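PDB 1RZ3: Rbstp0775 protein from Geobacillus stearothermophilus, which is of unknown function but probably acts as an ATP-dependent kinase related to uridine kinases. Local coordinates for residues A[67-72]-A[76-81]; A[106-109]-A[114-117]; A[132-137]-A[177-182]; A[147-152]-A[187-192]. One frame throughout, in Å; residues are numbered along the deposited sequence.

Contact 1. Residues A[67-72]-A[76-81]; sequences KRYHTG and WFEYYY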
loop_
_atom_site.group_PDB
_atom_site.type_symbol
_atom_site.label_atom_id
_atom_site.label_comp_id
_atom_site.label_asym_id
_atom_site.label_seq_id
_atom_site.Cartn_x
_atom_site.Cartn_y
_atom_site.Cartn_z
ATOM N N LYS A 67 12.139 14.355 8.841
ATOM C CA LYS A 67 11.479 13.532 9.849
ATOM C C LYS A 67 11.769 12.036 9.744
ATOM O O LYS A 67 11.435 11.274 10.649
ATOM C CB LYS A 67 9.965 13.756 9.811
ATOM C CG LYS A 67 9.538 15.159 10.211
ATOM C CD LYS A 67 8.028 15.267 10.341
ATOM C CE LYS A 67 7.618 16.664 10.783
ATOM N NZ LYS A 67 6.147 16.783 10.981
ATOM N N ARG A 68 12.388 11.613 8.649
ATOM C CA ARG A 68 12.688 10.196 8.472
ATOM C C ARG A 68 14.164 9.923 8.192
ATOM O O ARG A 68 14.551 8.783 7.940
ATOM C CB ARG A 68 11.814 9.620 7.353
ATOM C CG ARG A 68 11.973 10.323 6.021
ATOM C CD ARG A 68 10.798 10.028 5.102
ATOM N NE ARG A 68 10.890 10.786 3.860
ATOM C CZ ARG A 68 11.652 10.440 2.832
ATOM N NH1 ARG A 68 12.384 9.338 2.893
ATOM N NH2 ARG A 68 11.692 11.202 1.748
ATOM N N TYR A 69 14.980 10.975 8.239
ATOM C CA TYR A 69 16.423 10.864 8.020
ATOM C C TYR A 69 17.165 11.673 9.084
ATOM O O TYR A 69 16.653 12.679 9.570
ATOM C CB TYR A 69 16.815 11.398 6.639
ATOM C CG TYR A 69 16.413 10.525 5.473
ATOM C CD1 TYR A 69 16.865 9.209 5.371
ATOM C CD2 TYR A 69 15.605 11.025 4.455
ATOM C CE1 TYR A 69 16.523 8.414 4.277
ATOM C CE2 TYR A 69 15.258 10.239 3.359
ATOM C CZ TYR A 69 15.720 8.936 3.276
ATOM O OH TYR A 69 15.380 8.163 2.190
ATOM N N HIS A 70 18.366 11.228 9.442
ATOM C CA HIS A 70 19.184 11.918 10.439
ATOM C C HIS A 70 18.416 12.229 11.719
ATOM O O HIS A 70 18.535 13.322 12.273
ATOM C CB HIS A 70 19.728 13.224 9.856
ATOM C CG HIS A 70 20.434 13.049 8.551
ATOM N ND1 HIS A 70 21.540 12.240 8.405
ATOM C CD2 HIS A 70 20.182 13.567 7.325
ATOM C CE1 HIS A 70 21.940 12.267 7.146
ATOM N NE2 HIS A 70 21.131 13.063 6.470
ATOM N N THR A 71 17.633 11.263 12.183
ATOM C CA THR A 71 16.841 11.422 13.397
ATOM C C THR A 71 17.633 10.910 14.593
ATOM O O THR A 71 17.263 11.142 15.743
ATOM C CB THR A 71 15.536 10.611 13.319
ATOM O OG1 THR A 71 15.854 9.217 13.216
ATOM C CG2 THR A 71 14.711 11.027 12.106
ATOM N N GLY A 72 18.720 10.201 14.310
ATOM C CA GLY A 72 19.536 9.651 15.374
ATOM C C GLY A 72 19.203 8.188 15.595
ATOM O O GLY A 72 19.983 7.446 16.194
ATOM N N TRP A 76 16.535 1.372 10.031
ATOM C CA TRP A 76 15.412 0.449 9.898
ATOM C C TRP A 76 14.204 1.010 10.639
ATOM O O TRP A 76 13.062 0.896 10.183
ATOM C CB TRP A 76 15.751 -0.936 10.465
ATOM C CG TRP A 76 15.734 -1.010 11.972
ATOM C CD1 TRP A 76 16.794 -0.830 12.818
ATOM C CD2 TRP A 76 14.593 -1.261 12.806
ATOM N NE1 TRP A 76 16.383 -0.956 14.125
ATOM C CE2 TRP A 76 15.039 -1.219 14.147
ATOM C CE3 TRP A 76 13.237 -1.516 12.550
ATOM C CZ2 TRP A 76 14.175 -1.424 15.233
ATOM C CZ3 TRP A 76 12.376 -1.720 13.636
ATOM C CH2 TRP A 76 12.853 -1.672 14.958
ATOM N N PHE A 77 14.474 1.625 11.785
ATOM C CA PHE A 77 13.435 2.207 12.623
ATOM C C PHE A 77 12.815 3.435 11.956
ATOM O O PHE A 77 11.607 3.656 12.052
ATOM C CB PHE A 77 14.030 2.599 13.978
ATOM C CG PHE A 77 13.011 3.033 14.990
ATOM C CD1 PHE A 77 12.450 2.115 15.869
ATOM C CD2 PHE A 77 12.609 4.361 15.061
ATOM C CE1 PHE A 77 11.500 2.510 16.810
ATOM C CE2 PHE A 77 11.658 4.769 15.998
ATOM C CZ PHE A 77 11.102 3.840 16.874
ATOM N N GLU A 78 13.649 4.234 11.297
ATOM C CA GLU A 78 13.182 5.435 10.610
ATOM C C GLU A 78 12.247 5.034 9.473
ATOM O O GLU A 78 11.185 5.627 9.271
ATOM C CB GLU A 78 14.362 6.217 10.019
ATOM C CG GLU A 78 15.427 6.636 11.022
ATOM C CD GLU A 78 16.476 7.545 10.410
ATOM O OE1 GLU A 78 16.961 7.238 9.305
ATOM O OE2 GLU A 78 16.824 8.566 11.039
ATOM N N TYR A 79 12.665 4.019 8.727
ATOM C CA TYR A 79 11.903 3.525 7.591
ATOM C C TYR A 79 10.586 2.857 7.991
ATOM O O TYR A 79 9.541 3.125 7.394
ATOM C CB TYR A 79 12.781 2.555 6.790
ATOM C CG TYR A 79 12.137 1.948 5.556
ATOM C CD1 TYR A 79 11.335 2.710 4.709
ATOM C CD2 TYR A 79 12.387 0.620 5.206
ATOM C CE1 TYR A 79 10.798 2.161 3.536
ATOM C CE2 TYR A 79 11.860 0.067 4.043
ATOM C CZ TYR A 79 11.070 0.841 3.214
ATOM O OH TYR A 79 10.573 0.290 2.058
ATOM N N TYR A 80 10.622 2.011 9.013
ATOM C CA TYR A 80 9.412 1.311 9.425
ATOM C C TYR A 80 8.442 2.102 10.305
ATOM O O TYR A 80 7.224 2.005 10.133
ATOM C CB TYR A 80 9.768 0.008 10.152
ATOM C CG TYR A 80 8.565 -0.881 10.395
ATOM C CD1 TYR A 80 8.029 -1.656 9.364
ATOM C CD2 TYR A 80 7.924 -0.899 11.635
ATOM C CE1 TYR A 80 6.886 -2.419 9.555
ATOM C CE2 TYR A 80 6.778 -1.659 11.839
ATOM C CZ TYR A 80 6.263 -2.416 10.795
ATOM O OH TYR A 80 5.125 -3.161 10.986
ATOM N N TYR A 81 8.974 2.883 11.241
ATOM C CA TYR A 81 8.124 3.627 12.172
ATOM C C TYR A 81 7.946 5.124 11.960
ATOM O O TYR A 81 6.918 5.683 12.343
ATOM C CB TYR A 81 8.623 3.411 13.603
ATOM C CG TYR A 81 8.245 2.079 14.200
ATOM C CD1 TYR A 81 6.910 1.766 14.449
ATOM C CD2 TYR A 81 9.218 1.137 14.526
ATOM C CE1 TYR A 81 6.550 0.547 15.009
ATOM C CE2 TYR A 81 8.871 -0.088 15.093
ATOM C CZ TYR A 81 7.532 -0.373 15.329
ATOM O OH TYR A 81 7.167 -1.576 15.879
HETATM O O HOH W 1 19.171 8.546 8.697
HETATM O O HOH W 2 19.619 8.421 12.101
#
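E78 sends its side chain from helix 75-82 to T71 in an extended form, with CG anti to its carbonyl carbon (chi1 -57°). T71 turns OG1 between its own backbone N and carbonyl carbon (chi1 63°), which puts OG1 on the side where E78 OE2 already meets T71 N. The two side chains approach from opposite directions. E78 OE2 takes the backbone N-H of T71 at 3.0 Å, with an N-H...O angle of 159°. T71 OG1 donates to the same E78 OE2; the modelled length is very short and its exact value is doubtful. A water between G72 N and E78 OE2 adds a third bond to this oxygen. E78 OE1 is held differently. A second water, 2.6 Å from E78 OE1, joins it to H70 N. R68 O lies 3.2 Å from E78 OE1, but both are acceptors. R175 of helix 169-187 supplies the donors between them, with a salt bridge to E78 OE1 and a hydrogen bond to R68 O. Its charge and the surrounding donors probably favour the ionised carboxylate. E78 thus ties down the backbone of 70-72, directly at T71 and through waters at H70 and G72. This is a loop between two short helices, 65-68 and 75-82, tied through a carboxylate, in the helical region after strand 53-57 of a P-loop NTPase fold.

Contact 2. Residues A[106-109]-A[114-117]; sequences PFYD and THSK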
loop_
_atom_site.group_PDB
_atom_site.type_symbol
_atom_site.label_atom_id
_atom_site.label_comp_id
_atom_site.label_asym_id
_atom_site.label_seq_id
_atom_site.Cartn_x
_atom_site.Cartn_y
_atom_site.Cartn_z
ATOM N N PRO A 106 -2.101 15.234 2.073
ATOM C CA PRO A 106 -0.850 15.867 1.658
ATOM C C PRO A 106 -0.104 14.844 0.807
ATOM O O PRO A 106 0.151 13.723 1.252
ATOM C CB PRO A 106 -0.152 16.154 2.986
ATOM C CG PRO A 106 -0.598 15.007 3.845
ATOM C CD PRO A 106 -2.077 14.907 3.512
ATOM N N PHE A 107 0.202 15.208 -0.430
ATOM C CA PHE A 107 0.923 14.313 -1.321
ATOM C C PHE A 107 2.388 14.725 -1.358
ATOM O O PHE A 107 2.709 15.880 -1.632
ATOM C CB PHE A 107 0.303 14.354 -2.720
ATOM C CG PHE A 107 -0.918 13.479 -2.862
ATOM C CD1 PHE A 107 -0.820 12.222 -3.447
ATOM C CD2 PHE A 107 -2.154 13.902 -2.387
ATOM C CE1 PHE A 107 -1.939 11.391 -3.562
ATOM C CE2 PHE A 107 -3.279 13.083 -2.494
ATOM C CZ PHE A 107 -3.169 11.821 -3.085
ATOM N N TYR A 108 3.272 13.775 -1.074
ATOM C CA TYR A 108 4.703 14.045 -1.038
ATOM C C TYR A 108 5.399 14.079 -2.395
ATOM O O TYR A 108 5.239 13.175 -3.218
ATOM C CB TYR A 108 5.401 13.010 -0.158
ATOM C CG TYR A 108 6.867 13.289 0.064
ATOM C CD1 TYR A 108 7.279 14.411 0.779
ATOM C CD2 TYR A 108 7.843 12.419 -0.423
ATOM C CE1 TYR A 108 8.627 14.660 1.012
ATOM C CE2 TYR A 108 9.201 12.660 -0.199
ATOM C CZ TYR A 108 9.581 13.782 0.521
ATOM O OH TYR A 108 10.912 14.024 0.768
ATOM N N ASP A 109 6.181 15.133 -2.611
ATOM C CA ASP A 109 6.950 15.292 -3.838
ATOM C C ASP A 109 8.383 14.946 -3.451
ATOM O O ASP A 109 9.053 15.720 -2.767
ATOM C CB ASP A 109 6.886 16.734 -4.345
ATOM C CG ASP A 109 7.485 16.890 -5.732
ATOM O OD1 ASP A 109 8.643 16.465 -5.937
ATOM O OD2 ASP A 109 6.799 17.438 -6.621
ATOM N N THR A 114 8.673 18.291 -0.520
ATOM C CA THR A 114 7.585 19.129 -0.031
ATOM C C THR A 114 6.261 18.399 -0.228
ATOM O O THR A 114 6.186 17.439 -0.993
ATOM C CB THR A 114 7.508 20.461 -0.805
ATOM O OG1 THR A 114 7.255 20.195 -2.190
ATOM C CG2 THR A 114 8.815 21.232 -0.673
ATOM N N HIS A 115 5.225 18.853 0.468
ATOM C CA HIS A 115 3.901 18.257 0.332
ATOM C C HIS A 115 2.922 19.276 -0.234
ATOM O O HIS A 115 3.093 20.481 -0.059
ATOM C CB HIS A 115 3.353 17.792 1.683
ATOM C CG HIS A 115 4.135 16.683 2.311
ATOM N ND1 HIS A 115 5.333 16.890 2.961
ATOM C CD2 HIS A 115 3.869 15.360 2.423
ATOM C CE1 HIS A 115 5.768 15.743 3.452
ATOM N NE2 HIS A 115 4.898 14.798 3.139
ATOM N N SER A 116 1.899 18.781 -0.917
ATOM C CA SER A 116 0.859 19.635 -1.467
ATOM C C SER A 116 -0.453 18.910 -1.200
ATOM O O SER A 116 -0.522 17.683 -1.309
ATOM C CB SER A 116 1.056 19.839 -2.970
ATOM O OG SER A 116 0.923 18.617 -3.674
ATOM N N LYS A 117 -1.486 19.658 -0.832
ATOM C CA LYS A 117 -2.787 19.062 -0.558
ATOM C C LYS A 117 -3.542 18.808 -1.856
ATOM O O LYS A 117 -3.777 19.730 -2.638
ATOM C CB LYS A 117 -3.619 19.982 0.338
ATOM C CG LYS A 117 -3.051 20.188 1.735
ATOM C CD LYS A 117 -3.952 21.104 2.554
ATOM C CE LYS A 117 -3.410 21.317 3.959
ATOM N NZ LYS A 117 -2.079 21.989 3.951
HETATM O O HOH W 3 3.213 17.195 -3.825
#
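F107 O is gripped by S116 N and a water, with the CA-H of H115 close by. S116 N donates to F107 O at 3.1 Å. The water donates to F107 O at 2.6 Å and is also bonded to S116 OG, so it joins the carbonyl to the serine hydroxyl. H115 CA lies 3.3 Å from F107 O. F107 returns the pairing through its own N, which gives S116 O a straight bond of 2.7 Å. The next hydrogen-bonded pair is D109 with T114. D109 N meets T114 O at 2.8 Å, nearly along the C=O axis, while the return bond from T114 N to D109 O is weak. These strands, 102-109 and 114-121, form a two-stranded antiparallel beta hairpin outside the parallel sheet. Uridine kinases use a comparable hairpin at the nucleoside site; the same role here is possible but unproved. P106 and Y108 share a face with H115 and K117. Y108 CG is anti to the backbone N (chi1 -174°), and this swings the phenol across the imidazole. Y108 CD1 sits over one face of the H115 ring, toward its rim, 3.3 Å from H115 CE1. The ring planes are inclined at 49°, which makes neither a stack nor an edge-to-face pair. H115 NE2 is bonded to I62 O, which helps fix the imidazole's rotation. The phenol is anchored at its far end, where Y108 OH bonds D113 OD1 and R68 NH2.

Contact 3. Residues A[132-137]-A[177-182]; sequences GVFLQR and WKAEDY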
loop_
_atom_site.group_PDB
_atom_site.type_symbol
_atom_site.label_atom_id
_atom_site.label_comp_id
_atom_site.label_asym_id
_atom_site.label_seq_id
_atom_site.Cartn_x
_atom_site.Cartn_y
_atom_site.Cartn_z
ATOM N N GLY A 132 1.506 -0.560 -1.285
ATOM C CA GLY A 132 2.617 0.025 -0.555
ATOM C C GLY A 132 3.332 -0.992 0.301
ATOM O O GLY A 132 2.935 -2.154 0.362
ATOM N N VAL A 133 4.401 -0.565 0.963
ATOM C CA VAL A 133 5.144 -1.464 1.831
ATOM C C VAL A 133 4.559 -1.405 3.240
ATOM O O VAL A 133 3.984 -0.387 3.641
ATOM C CB VAL A 133 6.643 -1.080 1.879
ATOM C CG1 VAL A 133 6.804 0.324 2.423
ATOM C CG2 VAL A 133 7.409 -2.075 2.729
ATOM N N PHE A 134 4.693 -2.509 3.971
ATOM C CA PHE A 134 4.216 -2.622 5.343
ATOM C C PHE A 134 2.727 -2.295 5.483
ATOM O O PHE A 134 2.331 -1.648 6.447
ATOM C CB PHE A 134 5.010 -1.681 6.267
ATOM C CG PHE A 134 6.502 -1.692 6.035
ATOM C CD1 PHE A 134 7.207 -2.892 5.972
ATOM C CD2 PHE A 134 7.208 -0.493 5.911
ATOM C CE1 PHE A 134 8.596 -2.902 5.791
ATOM C CE2 PHE A 134 8.601 -0.489 5.730
ATOM C CZ PHE A 134 9.295 -1.698 5.670
ATOM N N LEU A 135 1.906 -2.742 4.536
ATOM C CA LEU A 135 0.472 -2.460 4.587
ATOM C C LEU A 135 -0.269 -3.188 5.697
ATOM O O LEU A 135 -1.306 -2.722 6.167
ATOM C CB LEU A 135 -0.204 -2.839 3.268
ATOM C CG LEU A 135 0.040 -2.014 2.008
ATOM C CD1 LEU A 135 -0.950 -2.488 0.934
ATOM C CD2 LEU A 135 -0.167 -0.527 2.295
ATOM N N GLN A 136 0.251 -4.343 6.104
ATOM C CA GLN A 136 -0.414 -5.135 7.121
ATOM C C GLN A 136 -0.012 -4.871 8.561
ATOM O O GLN A 136 -0.118 -5.752 9.415
ATOM C CB GLN A 136 -0.274 -6.619 6.774
ATOM C CG GLN A 136 -0.957 -6.948 5.452
ATOM C CD GLN A 136 -0.838 -8.401 5.072
ATOM O OE1 GLN A 136 0.178 -8.841 4.519
ATOM N NE2 GLN A 136 -1.872 -9.163 5.376
ATOM N N ARG A 137 0.447 -3.656 8.845
ATOM C CA ARG A 137 0.778 -3.341 10.222
ATOM C C ARG A 137 -0.572 -3.346 10.956
ATOM O O ARG A 137 -1.611 -3.033 10.367
ATOM C CB ARG A 137 1.501 -1.990 10.326
ATOM C CG ARG A 137 0.856 -0.827 9.616
ATOM C CD ARG A 137 1.671 0.455 9.849
ATOM N NE ARG A 137 2.766 0.666 8.899
ATOM C CZ ARG A 137 4.038 0.858 9.245
ATOM N NH1 ARG A 137 4.397 0.854 10.525
ATOM N NH2 ARG A 137 4.951 1.101 8.315
ATOM N N TRP A 177 16.768 -3.758 4.242
ATOM C CA TRP A 177 16.815 -5.150 4.671
ATOM C C TRP A 177 16.375 -5.365 6.121
ATOM O O TRP A 177 15.561 -6.243 6.396
ATOM C CB TRP A 177 18.224 -5.718 4.444
ATOM C CG TRP A 177 18.442 -7.085 5.022
ATOM C CD1 TRP A 177 18.793 -7.385 6.308
ATOM C CD2 TRP A 177 18.298 -8.341 4.343
ATOM N NE1 TRP A 177 18.876 -8.748 6.473
ATOM C CE2 TRP A 177 18.577 -9.359 5.284
ATOM C CE3 TRP A 177 17.959 -8.704 3.033
ATOM C CZ2 TRP A 177 18.527 -10.721 4.956
ATOM C CZ3 TRP A 177 17.909 -10.059 2.705
ATOM C CH2 TRP A 177 18.193 -11.050 3.666
ATOM N N LYS A 178 16.893 -4.563 7.050
ATOM C CA LYS A 178 16.524 -4.725 8.451
ATOM C C LYS A 178 15.056 -4.396 8.733
ATOM O O LYS A 178 14.414 -5.065 9.539
ATOM C CB LYS A 178 17.448 -3.885 9.344
ATOM C CG LYS A 178 18.873 -4.435 9.402
ATOM C CD LYS A 178 19.847 -3.478 10.105
ATOM C CE LYS A 178 19.494 -3.250 11.565
ATOM N NZ LYS A 178 20.459 -2.289 12.195
ATOM N N ALA A 179 14.529 -3.368 8.077
ATOM C CA ALA A 179 13.127 -2.996 8.269
ATOM C C ALA A 179 12.243 -4.124 7.739
ATOM O O ALA A 179 11.263 -4.514 8.376
ATOM C CB ALA A 179 12.823 -1.706 7.532
ATOM N N GLU A 180 12.600 -4.644 6.569
ATOM C CA GLU A 180 11.852 -5.735 5.958
ATOM C C GLU A 180 11.882 -6.977 6.848
ATOM O O GLU A 180 10.858 -7.634 7.049
ATOM C CB GLU A 180 12.428 -6.044 4.575
ATOM C CG GLU A 180 12.294 -4.876 3.614
ATOM C CD GLU A 180 12.976 -5.117 2.287
ATOM O OE1 GLU A 180 13.665 -6.149 2.136
ATOM O OE2 GLU A 180 12.825 -4.262 1.391
ATOM N N ASP A 181 13.051 -7.296 7.398
ATOM C CA ASP A 181 13.152 -8.455 8.280
ATOM C C ASP A 181 12.282 -8.241 9.514
ATOM O O ASP A 181 11.644 -9.174 10.001
ATOM C CB ASP A 181 14.604 -8.692 8.711
ATOM C CG ASP A 181 15.483 -9.171 7.573
ATOM O OD1 ASP A 181 14.945 -9.565 6.516
ATOM O OD2 ASP A 181 16.721 -9.165 7.742
ATOM N N TYR A 182 12.261 -7.009 10.015
ATOM C CA TYR A 182 11.461 -6.670 11.187
ATOM C C TYR A 182 9.979 -6.900 10.881
ATOM O O TYR A 182 9.248 -7.503 11.670
ATOM C CB TYR A 182 11.674 -5.201 11.566
ATOM C CG TYR A 182 10.931 -4.779 12.816
ATOM C CD1 TYR A 182 11.390 -5.148 14.083
ATOM C CD2 TYR A 182 9.753 -4.031 12.734
ATOM C CE1 TYR A 182 10.696 -4.784 15.236
ATOM C CE2 TYR A 182 9.050 -3.664 13.878
ATOM C CZ TYR A 182 9.529 -4.043 15.127
ATOM O OH TYR A 182 8.847 -3.676 16.261
#
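F134 reaches helix 169-187 with the far end of its ring, and the tight part of the contact is at that point. F134 CZ lies 4.0 Å from A179 CB, an apolar touch that is neither face-on nor edge-on. F134 CE1 comes 4.3 Å from E180 CA, which sits near the plane of the ring at its edge. Chi1 of -44° puts CG of F134 beside the backbone N, and the ring points out from the loop. V133 CG2, on the same loop, lies over the centre of one ring face. Y80 meets the F134 ring edge-to-face, and W84 also touches it. The loop leaves the end of strand 127-132, in the parallel sheet of a P-loop NTPase fold, and makes a type I turn from F134 to R137. The F134 side chain is near the predicted Walker A residues but does not touch them. Away from the ring tip the contact is loose. The nearest CA atoms, of F134 and E180, are 8.3 Å apart. The E180 side chain stays 4.7 Å from the loop at its nearest. It is partly exposed and also touches L30, whereas A179 is buried and also packs against Y79.

Contact 4. Residues A[147-152]-A[187-192]; sequences VVYLDC and EEPIKR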
loop_
_atom_site.group_PDB
_atom_site.type_symbol
_atom_site.label_atom_id
_atom_site.label_comp_id
_atom_site.label_asym_id
_atom_site.label_seq_id
_atom_site.Cartn_x
_atom_site.Cartn_y
_atom_site.Cartn_z
ATOM N N VAL A 147 -6.166 -8.734 0.909
ATOM C CA VAL A 147 -4.780 -8.312 0.763
ATOM C C VAL A 147 -3.988 -9.342 -0.020
ATOM O O VAL A 147 -4.059 -10.545 0.261
ATOM C CB VAL A 147 -4.084 -8.116 2.130
ATOM C CG1 VAL A 147 -2.602 -7.778 1.917
ATOM C CG2 VAL A 147 -4.767 -6.995 2.912
ATOM N N VAL A 148 -3.253 -8.861 -1.015
ATOM C CA VAL A 148 -2.392 -9.711 -1.827
ATOM C C VAL A 148 -0.976 -9.355 -1.407
ATOM O O VAL A 148 -0.633 -8.178 -1.347
ATOM C CB VAL A 148 -2.493 -9.395 -3.333
ATOM C CG1 VAL A 148 -1.599 -10.355 -4.122
ATOM C CG2 VAL A 148 -3.918 -9.486 -3.800
ATOM N N TYR A 149 -0.158 -10.353 -1.089
ATOM C CA TYR A 149 1.223 -10.059 -0.731
ATOM C C TYR A 149 2.052 -10.454 -1.943
ATOM O O TYR A 149 1.971 -11.589 -2.412
ATOM C CB TYR A 149 1.686 -10.862 0.487
ATOM C CG TYR A 149 3.127 -10.558 0.859
ATOM C CD1 TYR A 149 3.439 -9.483 1.684
ATOM C CD2 TYR A 149 4.176 -11.319 0.341
ATOM C CE1 TYR A 149 4.768 -9.168 1.990
ATOM C CE2 TYR A 149 5.508 -11.016 0.637
ATOM C CZ TYR A 149 5.795 -9.940 1.462
ATOM O OH TYR A 149 7.103 -9.638 1.769
ATOM N N LEU A 150 2.830 -9.509 -2.453
ATOM C CA LEU A 150 3.673 -9.739 -3.621
ATOM C C LEU A 150 5.017 -10.266 -3.144
ATOM O O LEU A 150 5.854 -9.499 -2.679
ATOM C CB LEU A 150 3.871 -8.421 -4.373
ATOM C CG LEU A 150 3.873 -8.483 -5.897
ATOM C CD1 LEU A 150 2.549 -9.079 -6.354
ATOM C CD2 LEU A 150 4.063 -7.092 -6.485
ATOM N N ASP A 151 5.224 -11.572 -3.258
ATOM C CA ASP A 151 6.468 -12.181 -2.806
ATOM C C ASP A 151 7.525 -12.232 -3.908
ATOM O O ASP A 151 7.323 -12.851 -4.952
ATOM C CB ASP A 151 6.186 -13.584 -2.267
ATOM C CG ASP A 151 7.368 -14.173 -1.528
ATOM O OD1 ASP A 151 8.181 -13.391 -0.991
ATOM O OD2 ASP A 151 7.475 -15.416 -1.470
ATOM N N CYS A 152 8.653 -11.570 -3.662
ATOM C CA CYS A 152 9.746 -11.518 -4.628
ATOM C C CYS A 152 11.063 -11.888 -3.940
ATOM O O CYS A 152 11.272 -11.569 -2.771
ATOM C CB CYS A 152 9.838 -10.106 -5.218
ATOM S SG CYS A 152 10.809 -9.959 -6.743
ATOM N N GLU A 187 5.037 -9.000 11.907
ATOM C CA GLU A 187 3.680 -9.058 11.364
ATOM C C GLU A 187 3.338 -10.277 10.501
ATOM O O GLU A 187 2.165 -10.507 10.197
ATOM C CB GLU A 187 3.380 -7.770 10.585
ATOM C CG GLU A 187 3.526 -6.502 11.418
ATOM C CD GLU A 187 2.432 -6.334 12.469
ATOM O OE1 GLU A 187 1.732 -7.321 12.796
ATOM O OE2 GLU A 187 2.276 -5.201 12.975
ATOM N N GLU A 188 4.344 -11.059 10.110
ATOM C CA GLU A 188 4.109 -12.254 9.292
ATOM C C GLU A 188 3.128 -11.970 8.147
ATOM O O GLU A 188 2.111 -12.654 8.001
ATOM C CB GLU A 188 3.554 -13.379 10.169
ATOM C CG GLU A 188 4.480 -13.814 11.292
ATOM C CD GLU A 188 3.796 -14.735 12.285
ATOM O OE1 GLU A 188 2.976 -14.240 13.089
ATOM O OE2 GLU A 188 4.070 -15.953 12.256
ATOM N N PRO A 189 3.433 -10.967 7.310
ATOM C CA PRO A 189 2.583 -10.581 6.179
ATOM C C PRO A 189 2.278 -11.691 5.179
ATOM O O PRO A 189 1.209 -11.706 4.576
ATOM C CB PRO A 189 3.357 -9.424 5.547
ATOM C CG PRO A 189 4.789 -9.780 5.842
ATOM C CD PRO A 189 4.708 -10.228 7.281
ATOM N N ILE A 190 3.212 -12.617 4.997
ATOM C CA ILE A 190 2.993 -13.706 4.056
ATOM C C ILE A 190 1.921 -14.658 4.578
ATOM O O ILE A 190 1.086 -15.144 3.818
ATOM C CB ILE A 190 4.311 -14.465 3.776
ATOM C CG1 ILE A 190 5.327 -13.490 3.171
ATOM C CG2 ILE A 190 4.056 -15.631 2.827
ATOM C CD1 ILE A 190 6.681 -14.098 2.844
ATOM N N LYS A 191 1.935 -14.904 5.882
ATOM C CA LYS A 191 0.949 -15.772 6.511
ATOM C C LYS A 191 -0.407 -15.060 6.598
ATOM O O LYS A 191 -1.461 -15.679 6.459
ATOM C CB LYS A 191 1.413 -16.143 7.919
ATOM C CG LYS A 191 0.464 -17.063 8.676
ATOM C CD LYS A 191 0.917 -17.271 10.127
ATOM C CE LYS A 191 2.350 -17.796 10.216
ATOM N NZ LYS A 191 2.518 -19.127 9.557
ATOM N N ARG A 192 -0.368 -13.752 6.827
ATOM C CA ARG A 192 -1.586 -12.963 6.958
ATOM C C ARG A 192 -2.322 -12.692 5.655
ATOM O O ARG A 192 -3.543 -12.530 5.658
ATOM C CB ARG A 192 -1.271 -11.625 7.629
ATOM C CG ARG A 192 -0.987 -11.710 9.118
ATOM C CD ARG A 192 -0.699 -10.331 9.684
ATOM N NE ARG A 192 -0.388 -10.393 11.107
ATOM C CZ ARG A 192 -1.294 -10.546 12.065
ATOM N NH1 ARG A 192 -2.583 -10.640 11.754
ATOM N NH2 ARG A 192 -0.905 -10.626 13.336
#
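Y149 meets I190 through a CH-pi contact. I190 CG1 lies over one face of the phenol, 3.9 Å from the ring centroid and 26° off the ring normal. It sits toward the rim, with Y149 CE2 its nearest ring atom at 3.5 Å. The tyrosine holds CG anti to its backbone N (chi1 180°), which sends the ring out from strand 146-150 to the short helix. P189 adds a plain apolar touch. P189 CB is 3.8 Å from Y149 CE1, and the two side chains lie side by side, pointing the same way. A long carbon-to-oxygen approach brings I190 CD1 to 4.2 Å from D151 OD1. Between the two segments there is no hydrogen bond. Within 187-192, E188 stands at the N-cap of helix 189-192, and E188 O accepts R192 N at 3.0 Å. R192 NE makes a weak bond back to E187 O, while the E187 carboxylate forms a salt bridge with R141. L184 of helix 169-187 also packs on both Y149 and P189. Y149 and I190 thus join a strand to the helical connection that leads to its parallel neighbour, strand 195-197. This is the beta-alpha-beta crossover of the P-loop NTPase core.

Contact 3 is buried, contacts 1 and 4 are partly buried, and contact 2 lies at the surface. Chemistry follows place. Contacts 3 and 4 carry aromatic and apolar touches near the parallel sheet. Contact 1 relies on a buried acid held by a loop amide and hydroxyl, waters and an arginine, and contact 2 on backbone pairing. Helix 169-187 is part of contact 3 and also supplies R175 to contact 1; Y81 OH meets Y182 OH between them at 2.7 Å. Contacts 3 and 4 alternate along the chain, and their centres are about 10 Å apart. Contacts 2 and 4 are on opposite sides of the chain's centre, with nearest atoms about 20 Å apart.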